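Local coordinates for protein alpha-ketoglutarate-dependent 2,4-dichlorophenoxyacetate dioxygenase (Bradyrhizobium diazoefficiens, PDB 5BKE) that probably acts as a metal- and 2-oxoglutarate-dependent dioxygenase that breaks down aryloxyalkanoate herbicides such as 2,4-dichlorophenoxyacetate, at residues E161-V166 with L195-R200. Sequence-based numbering, arbitrary orientation.
Sequences EIEDLV and LQRLVR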
loop_
_atom_site.group_PDB
_atom_site.type_symbol
_atom_site.label_atom_id
_atom_site.label_comp_id
_atom_site.label_asym_id
_atom_site.label_seq_id
_atom_site.Cartn_x
_atom_site.Cartn_y
_atom_site.Cartn_z
ATOM N N GLU C 161 18.680 14.900 -17.465
ATOM C CA GLU C 161 19.809 15.671 -18.004
ATOM C C GLU C 161 20.575 14.881 -19.079
ATOM O O GLU C 161 20.863 15.412 -20.156
ATOM C CB GLU C 161 20.753 16.121 -16.868
ATOM C CG GLU C 161 22.057 16.804 -17.312
ATOM C CD GLU C 161 23.085 17.000 -16.192
ATOM O OE1 GLU C 161 22.980 16.358 -15.112
ATOM O OE2 GLU C 161 24.023 17.805 -16.399
ATOM N N ILE C 162 20.871 13.614 -18.790
ATOM C CA ILE C 162 21.743 12.798 -19.644
ATOM C C ILE C 162 21.060 12.086 -20.830
ATOM O O ILE C 162 21.740 11.646 -21.756
ATOM C CB ILE C 162 22.591 11.794 -18.806
ATOM C CG1 ILE C 162 21.704 10.726 -18.140
ATOM C CG2 ILE C 162 23.472 12.548 -17.800
ATOM C CD1 ILE C 162 22.467 9.594 -17.487
ATOM N N GLU C 163 19.726 12.010 -20.807
ATOM C CA GLU C 163 18.948 11.162 -21.730
ATOM C C GLU C 163 19.364 11.229 -23.209
ATOM O O GLU C 163 19.540 10.186 -23.845
ATOM C CB GLU C 163 17.430 11.403 -21.547
ATOM C CG GLU C 163 16.489 10.624 -22.479
ATOM C CD GLU C 163 16.523 9.105 -22.299
ATOM O OE1 GLU C 163 16.641 8.616 -21.154
ATOM O OE2 GLU C 163 16.412 8.379 -23.318
ATOM N N ASP C 164 19.537 12.440 -23.737
ATOM C CA ASP C 164 19.805 12.631 -25.172
ATOM C C ASP C 164 21.245 13.034 -25.488
ATOM O O ASP C 164 21.572 13.316 -26.644
ATOM C CB ASP C 164 18.815 13.635 -25.781
ATOM C CG ASP C 164 17.368 13.154 -25.701
ATOM O OD1 ASP C 164 17.032 12.142 -26.349
ATOM O OD2 ASP C 164 16.568 13.782 -24.980
ATOM N N LEU C 165 22.106 13.033 -24.473
ATOM C CA LEU C 165 23.509 13.401 -24.659
ATOM C C LEU C 165 24.303 12.404 -25.520
ATOM O O LEU C 165 24.064 11.187 -25.487
ATOM C CB LEU C 165 24.187 13.652 -23.308
ATOM C CG LEU C 165 23.660 14.819 -22.453
ATOM C CD1 LEU C 165 24.497 14.966 -21.185
ATOM C CD2 LEU C 165 23.603 16.139 -23.219
ATOM N N VAL C 166 25.217 12.947 -26.318
ATOM C CA VAL C 166 26.058 12.158 -27.216
ATOM C C VAL C 166 27.534 12.393 -26.864
ATOM O O VAL C 166 27.964 13.542 -26.674
ATOM C CB VAL C 166 25.753 12.482 -28.711
ATOM C CG1 VAL C 166 26.704 11.768 -29.657
ATOM C CG2 VAL C 166 24.321 12.091 -29.073
ATOM N N LEU C 195 30.558 9.004 -32.763
ATOM C CA LEU C 195 29.479 9.409 -31.863
ATOM C C LEU C 195 28.806 8.186 -31.265
ATOM O O LEU C 195 28.610 7.185 -31.957
ATOM C CB LEU C 195 28.446 10.292 -32.586
ATOM C CG LEU C 195 28.896 11.625 -33.228
ATOM C CD1 LEU C 195 27.717 12.337 -33.886
ATOM C CD2 LEU C 195 29.606 12.555 -32.252
ATOM N N GLN C 196 28.499 8.261 -29.968
ATOM C CA GLN C 196 27.730 7.235 -29.259
ATOM C C GLN C 196 26.830 7.916 -28.251
ATOM O O GLN C 196 27.225 8.906 -27.630
ATOM C CB GLN C 196 28.625 6.226 -28.507
ATOM C CG GLN C 196 29.741 5.551 -29.309
ATOM C CD GLN C 196 29.290 4.361 -30.156
ATOM O OE1 GLN C 196 28.116 3.994 -30.187
ATOM N NE2 GLN C 196 30.242 3.746 -30.842
ATOM N N ARG C 197 25.628 7.374 -28.084
ATOM C CA ARG C 197 24.712 7.789 -27.011
ATOM C C ARG C 197 25.344 7.534 -25.644
ATOM O O ARG C 197 25.999 6.504 -25.449
ATOM C CB ARG C 197 23.401 7.008 -27.091
ATOM C CG ARG C 197 22.538 7.282 -28.314
ATOM C CD ARG C 197 21.787 8.605 -28.226
ATOM N NE ARG C 197 20.883 8.688 -27.072
ATOM C CZ ARG C 197 19.639 8.220 -27.046
ATOM N NH1 ARG C 197 19.136 7.612 -28.108
ATOM N NH2 ARG C 197 18.898 8.349 -25.948
ATOM N N LEU C 198 25.147 8.476 -24.719
ATOM C CA LEU C 198 25.529 8.299 -23.322
ATOM C C LEU C 198 24.608 7.298 -22.636
ATOM O O LEU C 198 25.031 6.563 -21.743
ATOM C CB LEU C 198 25.517 9.645 -22.584
ATOM C CG LEU C 198 25.970 9.742 -21.117
ATOM C CD1 LEU C 198 27.368 9.172 -20.890
ATOM C CD2 LEU C 198 25.900 11.184 -20.613
ATOM N N VAL C 199 23.346 7.275 -23.058
ATOM C CA VAL C 199 22.351 6.359 -22.502
ATOM C C VAL C 199 21.880 5.415 -23.601
ATOM O O VAL C 199 21.368 5.858 -24.646
ATOM C CB VAL C 199 21.158 7.114 -21.872
ATOM C CG1 VAL C 199 20.132 6.131 -21.303
ATOM C CG2 VAL C 199 21.640 8.067 -20.786
ATOM N N ARG C 200 22.064 4.118 -23.368
ATOM C CA ARG C 200 21.702 3.113 -24.373
ATOM C C ARG C 200 20.637 2.146 -23.869
ATOM O O ARG C 200 20.448 2.001 -22.654
ATOM C CB ARG C 200 22.946 2.404 -24.931
ATOM C CG ARG C 200 23.662 1.456 -23.979
ATOM C CD ARG C 200 25.031 1.043 -24.520
ATOM N NE ARG C 200 24.979 0.305 -25.792
ATOM C CZ ARG C 200 26.051 -0.178 -26.429
ATOM N NH1 ARG C 200 27.264 -0.016 -25.913
ATOM N NH2 ARG C 200 25.914 -0.838 -27.577
HETATM O O HOH W 1 22.018 9.420 -24.724
HETATM O O HOH W 2 15.880 9.521 -25.802
#
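V166 and R197 form an antiparallel non-hydrogen-bonded pair, CA to CA 4.6 Å, where the chain leaving helix 156-162 makes a type I turn from I162 to L165 and enters strand 166-169 beside strand 194-201, the middle pair of a four-stranded antiparallel sheet. One residue on, L198 N donates an almost straight bond to L165 O at 3.0 Å. R197 folds at CD and NE (chi2 -76°, chi3 -60°), and its guanidinium lies against the turn. There NH2 donates to E163 O at 2.9 Å, the acceptor close to the guanidinium plane. NH2 also reaches E163 OE2 in a long salt bridge of 3.6 Å, the carboxylate and guanidinium planes 73° apart; E163 OE1 pairs instead with K208. A water accepts from R197 NE and V199 N and donates to E163 O and L165 O, so four bonds fix it between turn and strand. A second water joins E163 OE2 to D164 OD1 and accepts a weak bond from R197 NH2. V166 CG1 meets L195 CB at 3.7 Å, the two side chains crossing at a slant. I162 crosses both L198 and V199 at about a right angle, its CB 3.8 Å from L198 CD2, while L165 and L198 lie side by side; helix 224-238 packs on both leucines. An alanine in place of R197 would probably leave E163 O without the NH2 donor, OE2 without its long charge partner and the first water with three of its four bonds. Strand pairing, one arginine and a bridging water thus tie the helix-to-strand turn to the break in strand 194-201, with D164 probably adding a weak pull.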